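PDB 7K4O: carboxylic ester hydrolase from Aspergillus niger, which hydrolyses ester bonds in tannins as a serine esterase of the tannase family, probably releasing gallic acid. Local coordinates for residues S43-E48 with A53-C58; V228-D233 with D369-V374; I249-A254 with L271-S276; P403-G408 with I437-Q442. All coordinates share one frame; numbering follows the deposited sequence. Where two conformers were deposited one is given.

Contact 1. Residues S43-E48 with A53-C58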
# COMPACT_ATOMS: atom_id res chain seq x y z
N SER A 43 -14.73 23.02 3.90
CA SER A 43 -14.05 22.28 2.83
C SER A 43 -14.79 20.98 2.56
O SER A 43 -14.86 20.10 3.42
CB SER A 43 -12.61 22.10 3.18
OG SER A 43 -11.94 21.32 2.24
N SER A 44 -15.25 20.80 1.33
CA SER A 44 -15.90 19.55 0.88
C SER A 44 -14.82 18.55 0.48
O SER A 44 -13.97 18.92 -0.33
CB SER A 44 -16.84 19.84 -0.28
OG SER A 44 -18.06 20.28 0.26
N VAL A 45 -14.86 17.36 1.06
CA VAL A 45 -13.79 16.35 0.83
C VAL A 45 -14.45 15.03 0.50
O VAL A 45 -15.56 14.75 0.97
CB VAL A 45 -12.84 16.25 2.06
CG1 VAL A 45 -12.12 17.57 2.30
CG2 VAL A 45 -13.59 15.87 3.31
N SER A 46 -13.73 14.20 -0.24
CA SER A 46 -14.21 12.88 -0.65
C SER A 46 -12.99 12.06 -1.08
O SER A 46 -12.00 12.64 -1.52
CB SER A 46 -15.21 12.99 -1.79
OG SER A 46 -14.58 13.57 -2.90
N SER A 47 -13.14 10.75 -0.98
CA SER A 47 -12.04 9.80 -1.23
C SER A 47 -12.65 8.43 -1.27
O SER A 47 -13.72 8.24 -0.70
CB SER A 47 -10.97 9.89 -0.11
OG SER A 47 -10.00 8.88 -0.25
N GLU A 48 -11.98 7.45 -1.84
CA GLU A 48 -12.40 6.06 -1.66
C GLU A 48 -12.05 5.55 -0.24
O GLU A 48 -12.51 4.47 0.10
CB GLU A 48 -11.78 5.18 -2.74
CG GLU A 48 -12.20 5.66 -4.14
CD GLU A 48 -12.08 4.62 -5.24
OE1 GLU A 48 -11.10 3.85 -5.22
OE2 GLU A 48 -13.02 4.52 -6.07
N ALA A 53 -17.54 14.36 3.38
CA ALA A 53 -17.80 15.26 4.52
C ALA A 53 -17.51 16.70 4.12
O ALA A 53 -16.83 16.95 3.15
CB ALA A 53 -16.97 14.89 5.73
N THR A 54 -17.91 17.60 4.99
CA THR A 54 -17.51 19.01 4.96
C THR A 54 -16.78 19.32 6.26
O THR A 54 -17.34 19.03 7.35
CB THR A 54 -18.71 19.94 4.75
OG1 THR A 54 -19.35 19.54 3.54
CG2 THR A 54 -18.30 21.37 4.59
N ILE A 55 -15.56 19.83 6.17
CA ILE A 55 -14.70 19.99 7.39
C ILE A 55 -14.22 21.41 7.56
O ILE A 55 -14.10 22.17 6.58
CB ILE A 55 -13.51 19.00 7.38
CG1 ILE A 55 -12.64 19.19 6.16
CG2 ILE A 55 -14.05 17.59 7.44
CD1 ILE A 55 -11.39 18.31 6.15
N ASN A 56 -13.93 21.76 8.82
CA ASN A 56 -13.27 23.02 9.20
C ASN A 56 -11.99 22.64 9.95
O ASN A 56 -12.06 21.68 10.76
CB ASN A 56 -14.14 23.84 10.18
CG ASN A 56 -15.53 24.05 9.61
OD1 ASN A 56 -15.69 24.57 8.53
ND2 ASN A 56 -16.54 23.65 10.35
N TYR A 57 -10.91 23.37 9.74
CA TYR A 57 -9.64 23.08 10.45
C TYR A 57 -8.69 24.24 10.38
O TYR A 57 -8.86 25.20 9.61
CB TYR A 57 -9.03 21.79 9.87
CG TYR A 57 -8.73 21.82 8.40
CD1 TYR A 57 -9.69 21.46 7.48
CD2 TYR A 57 -7.49 22.24 7.93
CE1 TYR A 57 -9.44 21.49 6.11
CE2 TYR A 57 -7.22 22.27 6.57
CZ TYR A 57 -8.20 21.92 5.67
OH TYR A 57 -7.90 21.98 4.33
N CYS A 58 -7.66 24.13 11.19
CA CYS A 58 -6.49 24.99 11.20
C CYS A 58 -5.39 24.28 10.45
O CYS A 58 -4.91 23.23 10.95
CB CYS A 58 -6.04 25.30 12.60
SG CYS A 58 -4.70 26.48 12.64
O HOH W 1 -9.61 20.10 2.93

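Contact 2. Residues V228-D233 with D369-V374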
# COMPACT_ATOMS: atom_id res chain seq x y z
N VAL A 228 10.04 -11.86 -19.09
CA VAL A 228 9.28 -12.98 -19.71
C VAL A 228 9.14 -12.70 -21.21
O VAL A 228 9.35 -13.62 -22.02
CB VAL A 228 7.89 -13.20 -19.08
CG1 VAL A 228 7.05 -14.16 -19.92
CG2 VAL A 228 8.00 -13.71 -17.65
N GLU A 229 8.72 -11.50 -21.56
CA GLU A 229 8.50 -11.11 -22.97
C GLU A 229 9.84 -11.26 -23.72
O GLU A 229 9.85 -11.80 -24.86
CB GLU A 229 7.97 -9.70 -23.08
CG GLU A 229 6.56 -9.57 -22.55
CD GLU A 229 6.05 -8.15 -22.39
OE1 GLU A 229 6.82 -7.18 -22.54
OE2 GLU A 229 4.84 -8.03 -22.15
N LYS A 230 10.93 -10.78 -23.15
CA LYS A 230 12.27 -10.88 -23.79
C LYS A 230 12.66 -12.35 -23.93
O LYS A 230 13.14 -12.75 -25.01
CB LYS A 230 13.37 -10.25 -22.94
CG LYS A 230 13.57 -8.76 -23.07
CD LYS A 230 14.56 -8.28 -22.01
CE LYS A 230 15.87 -9.06 -21.98
NZ LYS A 230 16.72 -8.66 -23.12
N THR A 231 12.51 -13.12 -22.87
CA THR A 231 12.95 -14.52 -22.83
C THR A 231 12.17 -15.37 -23.86
O THR A 231 12.81 -16.21 -24.53
CB THR A 231 12.79 -15.09 -21.43
OG1 THR A 231 13.59 -14.32 -20.53
CG2 THR A 231 13.23 -16.53 -21.37
N LEU A 232 10.86 -15.20 -23.97
CA LEU A 232 10.01 -15.96 -24.93
C LEU A 232 9.96 -15.25 -26.28
O LEU A 232 9.34 -15.79 -27.20
CB LEU A 232 8.62 -16.13 -24.33
CG LEU A 232 8.56 -17.00 -23.08
CD1 LEU A 232 7.16 -16.97 -22.46
CD2 LEU A 232 9.02 -18.44 -23.36
N ASP A 233 10.59 -14.09 -26.40
CA ASP A 233 10.63 -13.23 -27.61
C ASP A 233 9.22 -13.05 -28.15
O ASP A 233 8.97 -13.38 -29.32
CB ASP A 233 11.55 -13.83 -28.69
CG ASP A 233 11.81 -12.87 -29.85
OD1 ASP A 233 11.80 -11.64 -29.63
OD2 ASP A 233 11.98 -13.35 -30.98
N ASP A 369 17.71 2.22 -19.10
CA ASP A 369 17.66 2.48 -20.58
C ASP A 369 17.58 1.17 -21.36
O ASP A 369 17.16 1.19 -22.53
CB ASP A 369 18.87 3.25 -21.10
CG ASP A 369 18.93 4.71 -20.66
OD1 ASP A 369 17.88 5.25 -20.22
OD2 ASP A 369 20.03 5.30 -20.74
N SER A 370 17.98 0.06 -20.76
CA SER A 370 18.07 -1.24 -21.44
C SER A 370 17.83 -2.37 -20.45
O SER A 370 18.17 -2.23 -19.25
CB SER A 370 19.43 -1.34 -22.12
OG SER A 370 19.71 -2.66 -22.47
N LEU A 371 17.34 -3.49 -20.94
CA LEU A 371 17.39 -4.78 -20.20
C LEU A 371 18.32 -5.77 -20.90
O LEU A 371 18.17 -6.98 -20.69
CB LEU A 371 15.96 -5.34 -20.10
CG LEU A 371 15.02 -4.56 -19.18
CD1 LEU A 371 13.67 -5.25 -19.13
CD2 LEU A 371 15.60 -4.40 -17.77
N ASP A 372 19.29 -5.28 -21.69
CA ASP A 372 20.20 -6.20 -22.41
C ASP A 372 20.91 -7.07 -21.39
O ASP A 372 21.46 -6.54 -20.43
CB ASP A 372 21.26 -5.45 -23.22
CG ASP A 372 20.72 -4.77 -24.46
OD1 ASP A 372 19.56 -5.07 -24.85
OD2 ASP A 372 21.44 -3.92 -25.00
N GLY A 373 20.90 -8.38 -21.58
CA GLY A 373 21.62 -9.30 -20.69
C GLY A 373 20.85 -9.63 -19.41
O GLY A 373 21.35 -10.47 -18.63
N VAL A 374 19.67 -9.06 -19.20
CA VAL A 374 18.87 -9.32 -17.96
C VAL A 374 18.01 -10.57 -18.16
O VAL A 374 17.22 -10.60 -19.07
CB VAL A 374 18.06 -8.08 -17.57
CG1 VAL A 374 17.21 -8.36 -16.33
CG2 VAL A 374 18.95 -6.87 -17.35
O HOH W 2 16.30 -5.51 -23.86
O HOH W 3 19.15 -9.49 -23.26

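Contact 3. Residues I249-A254 with L271-S276. With CA (calcium ion), chain K.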
# COMPACT_ATOMS: atom_id res chain seq x y z
N ILE A 249 -12.20 -13.12 -15.88
CA ILE A 249 -13.30 -12.58 -15.02
C ILE A 249 -14.58 -13.37 -15.35
O ILE A 249 -15.27 -13.86 -14.43
CB ILE A 249 -13.48 -11.08 -15.20
CG1 ILE A 249 -12.29 -10.29 -14.61
CG2 ILE A 249 -14.79 -10.65 -14.57
CD1 ILE A 249 -12.24 -8.85 -15.01
N ALA A 250 -14.87 -13.55 -16.65
CA ALA A 250 -16.11 -14.26 -17.08
C ALA A 250 -16.11 -15.68 -16.53
O ALA A 250 -17.15 -16.14 -16.02
CB ALA A 250 -16.23 -14.22 -18.59
N ALA A 251 -14.97 -16.37 -16.56
CA ALA A 251 -14.89 -17.79 -16.18
C ALA A 251 -14.91 -17.95 -14.66
O ALA A 251 -15.29 -19.01 -14.20
CB ALA A 251 -13.66 -18.44 -16.79
N CYS A 252 -14.48 -16.95 -13.88
CA CYS A 252 -14.22 -17.15 -12.43
C CYS A 252 -15.23 -16.37 -11.59
O CYS A 252 -15.30 -16.66 -10.38
CB CYS A 252 -12.79 -16.74 -12.10
SG CYS A 252 -11.55 -17.82 -12.88
N ASP A 253 -16.03 -15.50 -12.20
CA ASP A 253 -17.08 -14.71 -11.50
C ASP A 253 -17.90 -15.58 -10.55
O ASP A 253 -18.04 -15.22 -9.34
CB ASP A 253 -17.94 -13.98 -12.49
CG ASP A 253 -19.07 -13.19 -11.86
OD1 ASP A 253 -19.00 -12.88 -10.64
OD2 ASP A 253 -20.01 -12.86 -12.62
N ALA A 254 -18.44 -16.69 -11.08
CA ALA A 254 -19.45 -17.52 -10.38
C ALA A 254 -18.79 -18.43 -9.35
O ALA A 254 -19.49 -19.06 -8.57
CB ALA A 254 -20.25 -18.31 -11.39
N LEU A 271 -6.56 -21.91 -9.09
CA LEU A 271 -6.56 -23.38 -8.95
C LEU A 271 -7.30 -24.03 -10.14
O LEU A 271 -6.87 -25.11 -10.55
CB LEU A 271 -7.22 -23.78 -7.64
CG LEU A 271 -6.43 -23.53 -6.36
CD1 LEU A 271 -7.40 -23.56 -5.19
CD2 LEU A 271 -5.32 -24.55 -6.14
N ASP A 272 -8.40 -23.45 -10.62
CA ASP A 272 -9.39 -24.23 -11.41
C ASP A 272 -9.56 -23.72 -12.84
O ASP A 272 -10.24 -24.42 -13.57
CB ASP A 272 -10.74 -24.26 -10.70
CG ASP A 272 -10.69 -25.03 -9.40
OD1 ASP A 272 -9.80 -25.88 -9.25
OD2 ASP A 272 -11.54 -24.77 -8.53
N PHE A 273 -9.06 -22.55 -13.24
CA PHE A 273 -9.28 -22.04 -14.60
C PHE A 273 -7.99 -22.07 -15.42
O PHE A 273 -6.96 -21.50 -15.00
CB PHE A 273 -9.83 -20.63 -14.56
CG PHE A 273 -10.05 -20.07 -15.94
CD1 PHE A 273 -10.93 -20.71 -16.81
CD2 PHE A 273 -9.40 -18.93 -16.38
CE1 PHE A 273 -11.15 -20.20 -18.09
CE2 PHE A 273 -9.62 -18.43 -17.65
CZ PHE A 273 -10.49 -19.07 -18.51
N ASP A 274 -8.06 -22.72 -16.60
CA ASP A 274 -6.92 -22.81 -17.54
C ASP A 274 -7.11 -21.80 -18.64
O ASP A 274 -8.08 -21.96 -19.44
CB ASP A 274 -6.83 -24.21 -18.13
CG ASP A 274 -5.59 -24.44 -18.98
OD1 ASP A 274 -4.98 -23.46 -19.44
OD2 ASP A 274 -5.26 -25.62 -19.19
N ILE A 275 -6.24 -20.80 -18.75
CA ILE A 275 -6.44 -19.71 -19.72
C ILE A 275 -6.15 -20.22 -21.15
O ILE A 275 -6.43 -19.47 -22.09
CB ILE A 275 -5.60 -18.45 -19.41
CG1 ILE A 275 -4.10 -18.70 -19.50
CG2 ILE A 275 -6.00 -17.85 -18.06
CD1 ILE A 275 -3.29 -17.44 -19.47
N SER A 276 -5.61 -21.43 -21.30
CA SER A 276 -5.46 -22.06 -22.66
C SER A 276 -6.82 -22.12 -23.39
O SER A 276 -6.82 -22.05 -24.63
CB SER A 276 -4.83 -23.41 -22.57
OG SER A 276 -3.43 -23.27 -22.42
CA CA K . -18.72 -13.18 -8.25
O HOH W 4 -18.81 -11.88 -6.02

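Contact 4. Residues P403-G408 with I437-Q442. With ZN (zinc ion), chain O.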
# COMPACT_ATOMS: atom_id res chain seq x y z
N PRO A 403 6.75 -5.90 20.57
CA PRO A 403 6.52 -4.63 21.26
C PRO A 403 5.14 -4.01 20.95
O PRO A 403 4.41 -3.60 21.87
CB PRO A 403 7.64 -3.72 20.74
CG PRO A 403 8.76 -4.69 20.40
CD PRO A 403 8.04 -5.88 19.80
N PHE A 404 4.76 -3.96 19.68
CA PHE A 404 3.45 -3.43 19.26
C PHE A 404 2.32 -4.26 19.87
O PHE A 404 1.32 -3.73 20.43
CB PHE A 404 3.39 -3.39 17.74
CG PHE A 404 2.11 -2.84 17.18
CD1 PHE A 404 1.94 -1.49 17.03
CD2 PHE A 404 1.08 -3.69 16.82
CE1 PHE A 404 0.76 -1.00 16.50
CE2 PHE A 404 -0.07 -3.21 16.26
CZ PHE A 404 -0.24 -1.85 16.10
N HIS A 405 2.44 -5.58 19.80
CA HIS A 405 1.39 -6.47 20.32
C HIS A 405 1.27 -6.26 21.84
O HIS A 405 0.11 -6.12 22.33
CB HIS A 405 1.68 -7.92 19.93
CG HIS A 405 0.82 -8.91 20.65
ND1 HIS A 405 -0.56 -8.79 20.65
CD2 HIS A 405 1.14 -10.03 21.34
CE1 HIS A 405 -1.05 -9.81 21.38
NE2 HIS A 405 -0.04 -10.53 21.80
N GLU A 406 2.38 -6.23 22.55
CA GLU A 406 2.41 -6.09 24.02
C GLU A 406 1.89 -4.71 24.47
O GLU A 406 1.37 -4.67 25.60
CB GLU A 406 3.80 -6.30 24.59
CG GLU A 406 4.15 -7.77 24.61
CD GLU A 406 5.51 -8.09 25.26
OE1 GLU A 406 6.36 -7.17 25.40
OE2 GLU A 406 5.73 -9.27 25.55
N ALA A 407 1.96 -3.69 23.61
CA ALA A 407 1.41 -2.35 23.92
C ALA A 407 -0.11 -2.35 23.67
O ALA A 407 -0.77 -1.36 24.03
CB ALA A 407 2.07 -1.30 23.06
N GLY A 408 -0.67 -3.41 23.09
CA GLY A 408 -2.11 -3.52 22.79
C GLY A 408 -2.49 -2.92 21.46
O GLY A 408 -3.69 -2.77 21.20
N ILE A 437 6.30 -16.57 13.42
CA ILE A 437 7.38 -16.10 14.32
C ILE A 437 6.85 -15.84 15.72
O ILE A 437 7.56 -16.15 16.71
CB ILE A 437 8.05 -14.85 13.69
CG1 ILE A 437 8.88 -15.25 12.47
CG2 ILE A 437 8.85 -14.08 14.71
CD1 ILE A 437 10.16 -15.94 12.82
N MET A 438 5.65 -15.28 15.83
CA MET A 438 5.16 -14.84 17.14
C MET A 438 4.45 -15.98 17.86
O MET A 438 4.38 -15.90 19.07
CB MET A 438 4.24 -13.65 16.97
CG MET A 438 5.07 -12.42 16.60
SD MET A 438 4.11 -10.94 16.63
CE MET A 438 3.88 -10.78 18.41
N TYR A 439 3.95 -16.98 17.15
CA TYR A 439 3.21 -18.10 17.80
C TYR A 439 3.80 -19.43 17.33
O TYR A 439 3.11 -20.21 16.68
CB TYR A 439 1.73 -17.97 17.46
CG TYR A 439 1.16 -16.65 17.91
CD1 TYR A 439 0.97 -16.39 19.26
CD2 TYR A 439 0.88 -15.65 17.00
CE1 TYR A 439 0.50 -15.15 19.70
CE2 TYR A 439 0.40 -14.41 17.43
CZ TYR A 439 0.23 -14.17 18.78
OH TYR A 439 -0.27 -12.93 19.20
N PRO A 440 5.08 -19.67 17.58
CA PRO A 440 5.76 -20.80 16.94
C PRO A 440 5.39 -22.19 17.45
O PRO A 440 5.71 -23.17 16.77
CB PRO A 440 7.23 -20.60 17.29
CG PRO A 440 7.21 -19.76 18.55
CD PRO A 440 5.97 -18.89 18.45
N ASN A 441 4.77 -22.30 18.62
CA ASN A 441 4.60 -23.70 19.10
C ASN A 441 3.12 -24.10 19.05
O ASN A 441 2.74 -25.00 19.80
CB ASN A 441 5.25 -23.87 20.47
CG ASN A 441 6.74 -23.62 20.41
OD1 ASN A 441 7.26 -22.84 21.20
ND2 ASN A 441 7.42 -24.27 19.46
N GLN A 442 2.35 -23.49 18.16
CA GLN A 442 0.91 -23.73 18.03
C GLN A 442 0.61 -24.20 16.61
O GLN A 442 1.31 -23.82 15.66
CB GLN A 442 0.18 -22.43 18.40
CG GLN A 442 0.44 -22.03 19.84
CD GLN A 442 -0.07 -20.64 20.14
OE1 GLN A 442 0.67 -19.80 20.61
NE2 GLN A 442 -1.35 -20.42 19.93
ZN ZN O . -0.05 -12.09 23.16
O HOH W 5 -1.31 -13.29 21.73
O HOH W 6 1.95 -13.62 22.98
O HOH W 7 -1.98 -11.95 24.65
O HOH W 8 1.30 -11.37 24.93

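Contact 1. Residues S43-E48 with A53-C58
Ser43 and Ile55 are joined by two backbone bonds, Ser43 N to Ile55 O and Ile55 N to Ser43 O, each 2.9 Å long. Two residues along, Val45 and Ala53 repeat the exchange: Val45 N donates to Ala53 O at 2.9 Å, and Ala53 N returns a bond of 3.1 Å to Val45 O. Ser44 and Thr54 form the non-hydrogen-bonded pair between these two hydrogen-bonded pairs, where Thr54 CA also brings its hydrogen to Ser43 O, a CA-H...O contact of 3.3 Å. The pairing is antiparallel, but the strands twist and bend, so that the axes of 43-47 and 53-58 make an angle of 128°. Beyond the backbone, one water links Ser43 OG, at 2.7 Å, to Tyr57 OH, at 2.9 Å. Ser43 OG is anti to its own backbone N (chi1 176°), and the Tyr57 ring stands beside it, itself stacked on Trp79 and touched by a glycan sugar. The apolar packing is on the face that carries Ser43, Val45, Ala53 and Ile55. There the Val45 and Ile55 side chains meet at about a right angle, Val45 CG1 touching Ile55 CD1 at 4.0 Å, while Val45 CG2 faces Ala53 CB. Helix 108-111 packs on this face, its Pro108 against both Val45 and Ile55. The whole is a twisted beta hairpin, strands 28-47 and 50-66, at one margin of the large mixed sheet.

Contact 2. Residues V228-D233 with D369-V374
A type II beta turn, Leu371 to Val374, is met by Lys230 from the last turn of helix 224-232, in the long insertion between strands 205-209 and 410-416 of the alpha/beta-hydrolase sheet. Val374 N closes the turn on Leu371 O at 3.0 Å, and Gly373 sits at the position where positive phi (82°) is needed. Lys230 reaches across with its aliphatic part first: its CD lies on Leu371 CB at 3.8 Å, and its CE comes 3.6 Å from Val374 O. The chain then bends at both chi3 (51°) and chi4 (76°), which sets the ammonium over the turn, beside Leu371 O. From there Lys230 NZ gives a weak bond of 3.3 Å to Leu371 O, so that this carbonyl serves two donors. Overlapping the start of the turn, Ser370 OG accepts from Asp372 N in an ST turn. Behind Lys230, a Schellman motif with Asp233 in positive phi ends the helix. The carboxylate of Asp372 makes no salt bridge with Lys230, for Asp372 OD1 and Lys230 NZ stay 4.9 Å apart, with a water between them that accepts from Lys230 NZ and donates only weakly to Asp372 OD1. A second water is gripped harder, accepting from Lys230 NZ at 2.6 Å and from Gly373 N at 2.7 Å.

Contact 3. Residues I249-A254 with L271-S276
Phe273, Ala251 and Cys252 make the whole of this contact. The Phe273 ring presents one face to Ala251 near the end of helix 238-252: Ala251 CB stands 3.6 Å from the ring centroid and 22° off its normal, a CH-pi contact displaced toward Phe273 CE1, which is only 3.3 Å from that methyl carbon. Phe273 is the first residue to leave helix 266-272, and its ring extends away from the backbone N (chi1 180°), which carries it out against the neighbouring helix. Cys252 works at the root of the ring, its SG 3.7 Å from Phe273 CB. The same sulfur lies 4.9 Å from the ring centroid, 45° off the normal, an oblique sulfur-aromatic contact. It is also half of the disulfide to Cys269, so the disulfide and the ring contact join the two helices at neighbouring points. On the far face of the ring the chain turns back, with the backbone N of Ile275 above the rim. One residue beyond the cysteine, Asp253 binds calcium through both O and OD1, each at 2.4 Å. Asp256, Lys258, Asp260 and Val262 contribute too, so the arrangement belongs to a calcium-binding loop whose flanking helices are tied by a disulfide.

Contact 4. Residues P403-G408 with I437-Q442
His405 and Met438, each on the last turn of its helix, 402-406 and 425-438, bring the two backbones to 9.7 Å between their CA atoms, a spacing bridged entirely by side chains. The first helix finishes in a Schellman motif, Gly408 taking up positive phi, whereas the second passes directly into a type I beta turn from Tyr439 to Gln442. His405 leans across with its first torsion nearly fully extended (chi1 168°), and its NE2 binds a zinc ion at 2.1 Å. Four waters complete five ligands round the metal. Tyr439 arrives over one face of the imidazole: its OH is 3.5 Å from His405 NE2, above the ring plane rather than in line with any N-H, and the two do not hydrogen-bond. Instead the hydroxyl reaches the metal through a water, 2.8 Å from Tyr439 OH and 2.2 Å from the zinc, so Tyr439 is a second-shell residue. The charge on the zinc would be expected to polarise that water. Tyr439 OH has a further partner in Trp454 NE1, and the Trp454 ring stacks with His405, so one indole steadies both residues. Met438 fills in nearer the backbone, its chain bent at chi3 (71°) so that CE lies 3.9 Å from His405 CB, obliquely to the ring. Glu449 and Glu453 of another zinc site are close by. What results is a surface zinc site of one histidine and its waters, built where two helix ends meet.

Overall arrangement
All four contacts lie well out from the middle of the chain: contacts 1 and 3 are partly buried, contacts 2 and 4 superficial. Contact 1 alone is sheet, and alone depends on a ladder of backbone bonds. The other three link helix ends or loops through side chains. Contacts 2 and 3 use the consecutive helices 224-232 and 238-252 yet do not touch (nearest atoms about 11 Å apart); one relies on a lysine and waters, the other on an aromatic face and a disulfide. Contacts 3 and 4 both carry a metal, calcium held largely by protein oxygens against zinc mostly ringed by water. Contacts 1 and 2 stand on opposite sides of the chain's centre.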